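Local coordinates for protein Xcc_ctr_pt (PDB 6NJW) that probably cleaves DNA as a Class 2 OLD-family nuclease, with the metal-binding Toprim catalytic domain in this C-terminal region, at residues Arg32-Ala37 / Arg192-Leu197; Asn132-Glu137 / Val205-Ile210. All blocks are in the same frame, centred on the assembly; numbering follows the deposited sequence.

Contacts 1 and 2 lie with their centres about 13 Å apart and share a hydrophobic seam. Helix 29-41, from contact 1, reaches both segments of contact 2: Ile-34 CG2 packs on Leu-134 CD2 at 4.2 Å, and Val-35 CG2 packs on Ile-210 CD1 at 4.0 Å. Along the chain the two contacts interleave, and after helix 190-197 of contact 1 the next helix in the chain is 208-226, which begins in contact 2. Contact 2 is the one at the metal, the side chain of Tyr-209 lying about 3 Å from the bound magnesium ion. Contact 1 stands a layer back, the side chain of Ile-34 about 9 Å from that ion.

Contact 1: Arg32-Ala37 / Arg192-Leu197; sequences RFIVPA and RFAQAL
Phe-33 lies against Gln-195, and helical residues 32-37 pack against helical residues 192-197 almost parallel to them. The two short axes diverge by 20° and approach to 8.3 Å, a close spacing that Ala-194 permits because its side chain is a single methyl.

Phe-33 can be followed outward from its backbone. Its CB comes first, 4.1 Å from Ala-194 CB and 3.9 Å from Gln-195 CG. With chi1 at -64°, the ring carbon CG stands beside the backbone N and anti to the carbonyl carbon. There Phe-33 CG meets Gln-195 CG at 3.4 Å. This methylene sits over the ring face in a CH-pi contact, 3.5 Å from the ring centroid and displaced toward the rim that bears CB. Farther out the amide takes over: Gln-195 CD lies nearly over the ring centre, Gln-195 NE2 reaches the rim by Phe-33 CE1 at 3.6 Å, and OE1 lies over the rim toward CE2. Amide and ring planes are only 15° apart, so they stack. At the tip, Phe-33 CZ lies over the centre of one face of the guanidinium of Arg-32, whose NH1 makes a salt bridge to Asp-29. Glutamine suits this exposed edge, since its methylenes and flat amide cover the ring while its polar end belongs near solvent.

Deeper in, Ile-34 CG1 rests 3.7 Å from Ala-194 CB, and Ile-34 CD1 reaches Leu-197 CD2 at 4.3 Å. These branched apolar chains fill the buried side.

Helix 29-41 follows strand 22-26 of the parallel Toprim sheet and uses Val-35 to pack on Leu-214 of helix 208-226. Helix 190-197 turns Phe-193 toward helices 134-154 and 178-188, so the contact joins the Toprim core to the adjoining helices.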
loop_
_atom_site.group_PDB
_atom_site.type_symbol
_atom_site.label_atom_id
_atom_site.label_comp_id
_atom_site.label_asym_id
_atom_site.label_seq_id
_atom_site.Cartn_x
_atom_site.Cartn_y
_atom_site.Cartn_z
ATOM N N ARG A 32 5.491 1.674 2.720
ATOM C CA ARG A 32 6.866 1.573 2.243
ATOM C C ARG A 32 7.590 0.392 2.866
ATOM O O ARG A 32 8.456 -0.216 2.223
ATOM C CB ARG A 32 7.602 2.878 2.543
ATOM C CG ARG A 32 9.109 2.885 2.337
ATOM C CD ARG A 32 9.634 4.341 2.572
ATOM N NE ARG A 32 11.071 4.430 2.813
ATOM C CZ ARG A 32 11.618 5.188 3.759
ATOM N NH1 ARG A 32 10.846 5.908 4.562
ATOM N NH2 ARG A 32 12.935 5.224 3.910
ATOM N N PHE A 33 7.253 0.046 4.105
ATOM C CA PHE A 33 7.887 -1.089 4.756
ATOM C C PHE A 33 7.015 -2.328 4.802
ATOM O O PHE A 33 7.548 -3.443 4.781
ATOM C CB PHE A 33 8.322 -0.703 6.173
ATOM C CG PHE A 33 9.361 0.369 6.196
ATOM C CD1 PHE A 33 10.652 0.104 5.748
ATOM C CD2 PHE A 33 9.051 1.649 6.641
ATOM C CE1 PHE A 33 11.623 1.100 5.760
ATOM C CE2 PHE A 33 10.010 2.651 6.651
ATOM C CZ PHE A 33 11.302 2.377 6.209
ATOM N N ILE A 34 5.693 -2.179 4.823
ATOM C CA ILE A 34 4.822 -3.348 4.916
ATOM C C ILE A 34 4.711 -4.063 3.569
ATOM O O ILE A 34 4.674 -5.295 3.508
ATOM C CB ILE A 34 3.444 -2.916 5.451
ATOM C CG1 ILE A 34 3.498 -2.724 6.970
ATOM C CG2 ILE A 34 2.387 -3.936 5.139
ATOM C CD1 ILE A 34 3.668 -4.037 7.722
ATOM N N VAL A 35 4.651 -3.314 2.468
ATOM C CA VAL A 35 4.479 -3.942 1.157
ATOM C C VAL A 35 5.639 -4.869 0.809
ATOM O O VAL A 35 5.379 -6.003 0.362
ATOM C CB VAL A 35 4.210 -2.872 0.088
ATOM C CG1 VAL A 35 4.311 -3.456 -1.320
ATOM C CG2 VAL A 35 2.822 -2.270 0.295
ATOM N N PRO A 36 6.913 -4.491 0.987
ATOM C CA PRO A 36 7.989 -5.464 0.718
ATOM C C PRO A 36 7.957 -6.677 1.633
ATOM O O PRO A 36 8.350 -7.766 1.207
ATOM C CB PRO A 36 9.283 -4.664 0.933
ATOM C CG PRO A 36 8.884 -3.214 0.954
ATOM C CD PRO A 36 7.441 -3.147 1.311
ATOM N N ALA A 37 7.549 -6.513 2.891
ATOM C CA ALA A 37 7.403 -7.665 3.771
ATOM C C ALA A 37 6.353 -8.628 3.236
ATOM O O ALA A 37 6.556 -9.845 3.253
ATOM C CB ALA A 37 7.054 -7.201 5.191
ATOM N N ARG A 192 8.271 3.617 11.719
ATOM C CA ARG A 192 8.837 2.801 12.789
ATOM C C ARG A 192 7.901 1.663 13.157
ATOM O O ARG A 192 8.335 0.514 13.319
ATOM C CB ARG A 192 9.137 3.673 14.015
ATOM C CG ARG A 192 9.527 2.890 15.261
ATOM C CD ARG A 192 9.994 3.808 16.403
ATOM N NE ARG A 192 11.014 4.744 15.940
ATOM C CZ ARG A 192 12.323 4.534 16.039
ATOM N NH1 ARG A 192 12.781 3.420 16.603
ATOM N NH2 ARG A 192 13.175 5.444 15.576
ATOM N N PHE A 193 6.605 1.960 13.274
ATOM C CA PHE A 193 5.623 0.930 13.603
ATOM C C PHE A 193 5.593 -0.171 12.548
ATOM O O PHE A 193 5.563 -1.362 12.879
ATOM C CB PHE A 193 4.235 1.561 13.743
ATOM C CG PHE A 193 3.180 0.579 14.107
ATOM C CD1 PHE A 193 3.042 0.160 15.418
ATOM C CD2 PHE A 193 2.337 0.054 13.142
ATOM C CE1 PHE A 193 2.075 -0.759 15.758
ATOM C CE2 PHE A 193 1.374 -0.870 13.471
ATOM C CZ PHE A 193 1.236 -1.281 14.780
ATOM N N ALA A 194 5.570 0.210 11.269
ATOM C CA ALA A 194 5.467 -0.789 10.203
ATOM C C ALA A 194 6.699 -1.689 10.161
ATOM O O ALA A 194 6.584 -2.899 9.927
ATOM C CB ALA A 194 5.264 -0.100 8.852
ATOM N N GLN A 195 7.883 -1.121 10.399
ATOM C CA GLN A 195 9.100 -1.928 10.415
ATOM C C GLN A 195 9.078 -2.957 11.541
ATOM O O GLN A 195 9.500 -4.106 11.358
ATOM C CB GLN A 195 10.316 -1.021 10.552
ATOM C CG GLN A 195 10.637 -0.209 9.317
ATOM C CD GLN A 195 11.834 0.696 9.543
ATOM O OE1 GLN A 195 11.721 1.735 10.191
ATOM N NE2 GLN A 195 12.992 0.289 9.039
ATOM N N ALA A 196 8.597 -2.558 12.720
ATOM C CA ALA A 196 8.476 -3.486 13.839
ATOM C C ALA A 196 7.393 -4.523 13.594
ATOM O O ALA A 196 7.470 -5.634 14.126
ATOM C CB ALA A 196 8.185 -2.710 15.129
ATOM N N LEU A 197 6.379 -4.193 12.793
ATOM C CA LEU A 197 5.335 -5.167 12.503
ATOM C C LEU A 197 5.729 -6.114 11.372
ATOM O O LEU A 197 5.233 -7.245 11.322
ATOM C CB LEU A 197 4.031 -4.449 12.145
ATOM C CG LEU A 197 2.777 -5.310 11.951
ATOM C CD1 LEU A 197 2.422 -6.056 13.230
ATOM C CD2 LEU A 197 1.608 -4.468 11.478
#

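Contact 2: Asn132-Glu137 / Val205-Ile210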
loop_
_atom_site.group_PDB
_atom_site.type_symbol
_atom_site.label_atom_id
_atom_site.label_comp_id
_atom_site.label_asym_id
_atom_site.label_seq_id
_atom_site.Cartn_x
_atom_site.Cartn_y
_atom_site.Cartn_z
ATOM N N ASN A 132 -10.414 0.189 3.049
ATOM C CA ASN A 132 -10.085 0.576 4.413
ATOM C C ASN A 132 -8.819 1.430 4.383
ATOM O O ASN A 132 -8.362 1.863 3.318
ATOM C CB ASN A 132 -9.920 -0.679 5.283
ATOM C CG ASN A 132 -10.138 -0.403 6.773
ATOM O OD1 ASN A 132 -10.118 0.751 7.214
ATOM N ND2 ASN A 132 -10.343 -1.466 7.554
ATOM N N THR A 133 -8.253 1.676 5.556
ATOM C CA THR A 133 -6.875 2.124 5.676
ATOM C C THR A 133 -6.055 0.972 6.248
ATOM O O THR A 133 -6.590 0.069 6.888
ATOM C CB THR A 133 -6.759 3.371 6.564
ATOM O OG1 THR A 133 -7.464 3.147 7.789
ATOM C CG2 THR A 133 -7.352 4.588 5.851
ATOM N N LEU A 134 -4.739 1.024 6.032
ATOM C CA LEU A 134 -3.914 -0.179 6.156
ATOM C C LEU A 134 -3.914 -0.739 7.576
ATOM O O LEU A 134 -4.213 -1.917 7.792
ATOM C CB LEU A 134 -2.485 0.123 5.706
ATOM C CG LEU A 134 -1.521 -1.055 5.794
ATOM C CD1 LEU A 134 -2.033 -2.233 4.960
ATOM C CD2 LEU A 134 -0.147 -0.619 5.323
ATOM N N GLU A 135 -3.553 0.082 8.557
ATOM C CA GLU A 135 -3.348 -0.467 9.897
ATOM C C GLU A 135 -4.631 -1.008 10.532
ATOM O O GLU A 135 -4.597 -2.079 11.153
ATOM C CB GLU A 135 -2.701 0.587 10.796
ATOM C CG GLU A 135 -1.291 0.993 10.351
ATOM C CD GLU A 135 -1.295 2.239 9.486
ATOM O OE1 GLU A 135 -2.343 2.516 8.844
ATOM O OE2 GLU A 135 -0.257 2.947 9.465
ATOM N N PRO A 136 -5.778 -0.326 10.422
ATOM C CA PRO A 136 -7.006 -0.941 10.958
ATOM C C PRO A 136 -7.374 -2.234 10.250
ATOM O O PRO A 136 -7.819 -3.185 10.903
ATOM C CB PRO A 136 -8.068 0.149 10.757
ATOM C CG PRO A 136 -7.284 1.426 10.631
ATOM C CD PRO A 136 -6.029 1.041 9.925
ATOM N N GLU A 137 -7.178 -2.315 8.934
ATOM C CA GLU A 137 -7.422 -3.585 8.249
ATOM C C GLU A 137 -6.545 -4.693 8.825
ATOM O O GLU A 137 -7.033 -5.782 9.147
ATOM C CB GLU A 137 -7.195 -3.442 6.744
ATOM C CG GLU A 137 -6.987 -4.798 6.064
ATOM C CD GLU A 137 -7.483 -4.863 4.626
ATOM O OE1 GLU A 137 -7.758 -3.801 4.022
ATOM O OE2 GLU A 137 -7.600 -5.998 4.094
ATOM N N VAL A 205 -2.584 -13.197 5.696
ATOM C CA VAL A 205 -3.193 -11.932 6.118
ATOM C C VAL A 205 -2.866 -10.791 5.151
ATOM O O VAL A 205 -2.938 -9.618 5.531
ATOM C CB VAL A 205 -2.797 -11.557 7.557
ATOM C CG1 VAL A 205 -3.290 -12.611 8.542
ATOM C CG2 VAL A 205 -1.275 -11.339 7.680
ATOM N N CYS A 206 -2.498 -11.095 3.917
ATOM C CA CYS A 206 -2.158 -10.035 2.969
ATOM C C CYS A 206 -3.429 -9.359 2.476
ATOM O O CYS A 206 -4.313 -10.042 1.948
ATOM C CB CYS A 206 -1.375 -10.595 1.779
ATOM S SG CYS A 206 -0.760 -9.313 0.627
ATOM N N PRO A 207 -3.558 -8.038 2.609
ATOM C CA PRO A 207 -4.714 -7.356 2.023
ATOM C C PRO A 207 -4.761 -7.587 0.525
ATOM O O PRO A 207 -3.725 -7.658 -0.145
ATOM C CB PRO A 207 -4.470 -5.877 2.354
ATOM C CG PRO A 207 -3.505 -5.889 3.506
ATOM C CD PRO A 207 -2.658 -7.117 3.317
ATOM N N ALA A 208 -5.984 -7.690 0.004
ATOM C CA ALA A 208 -6.179 -8.032 -1.402
ATOM C C ALA A 208 -5.587 -6.977 -2.340
ATOM O O ALA A 208 -5.030 -7.317 -3.393
ATOM C CB ALA A 208 -7.668 -8.225 -1.684
ATOM N N TYR A 209 -5.698 -5.695 -1.994
ATOM C CA TYR A 209 -5.180 -4.691 -2.919
ATOM C C TYR A 209 -3.658 -4.759 -3.022
ATOM O O TYR A 209 -3.098 -4.494 -4.094
ATOM C CB TYR A 209 -5.674 -3.290 -2.532
ATOM C CG TYR A 209 -4.960 -2.582 -1.396
ATOM C CD1 TYR A 209 -4.936 -3.113 -0.107
ATOM C CD2 TYR A 209 -4.347 -1.360 -1.602
ATOM C CE1 TYR A 209 -4.292 -2.446 0.942
ATOM C CE2 TYR A 209 -3.690 -0.689 -0.559
ATOM C CZ TYR A 209 -3.674 -1.235 0.704
ATOM O OH TYR A 209 -3.027 -0.568 1.733
ATOM N N ILE A 210 -2.980 -5.167 -1.948
ATOM C CA ILE A 210 -1.526 -5.308 -1.989
ATOM C C ILE A 210 -1.125 -6.528 -2.813
ATOM O O ILE A 210 -0.199 -6.465 -3.632
ATOM C CB ILE A 210 -0.966 -5.371 -0.552
ATOM C CG1 ILE A 210 -1.104 -3.999 0.138
ATOM C CG2 ILE A 210 0.489 -5.835 -0.536
ATOM C CD1 ILE A 210 -0.544 -3.974 1.555
HETATM O O HOH W 1 -8.381 -7.154 1.787
#
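Leu-134 and Glu-137 meet Pro-207, Tyr-209 and Ile-210 where the first turns of helices 134-154 and 208-226 come together, a buried, mainly apolar contact with one water bridge. It lies beside the magnesium site of the Toprim fold, whose parallel sheet supplies Asp-82; Asp-82 and Tyr-209 line the site seen here.

Leu-134 is the apolar hub. Its CG is anti to the backbone N (chi1 180°), and CD1 packs on Pro-207 CG at 4.2 Å, on Ile-210 CD1 at 4.1 Å and on Tyr-209 OH at 3.8 Å, a buried hydroxyl with no hydrogen-bond partner in the model. The leucine side chain crosses those of Tyr-209 and Ile-210 at about a right angle. The branched end of a leucine suits this pocket between a proline ring and an isoleucine tip. Ile-210 CG1 lies over one face of the Tyr-209 ring, toward its rim.

Pro-207 occupies the N-cap position of helix 208-226, and its CB lies 3.6 Å from Glu-137 OE2. The glutamate charge near this helix start is probably favoured by the helix dipole. A water links the two sides, donating to Glu-137 OE2 at 2.7 Å and accepting from Ala-208 N at 3.0 Å.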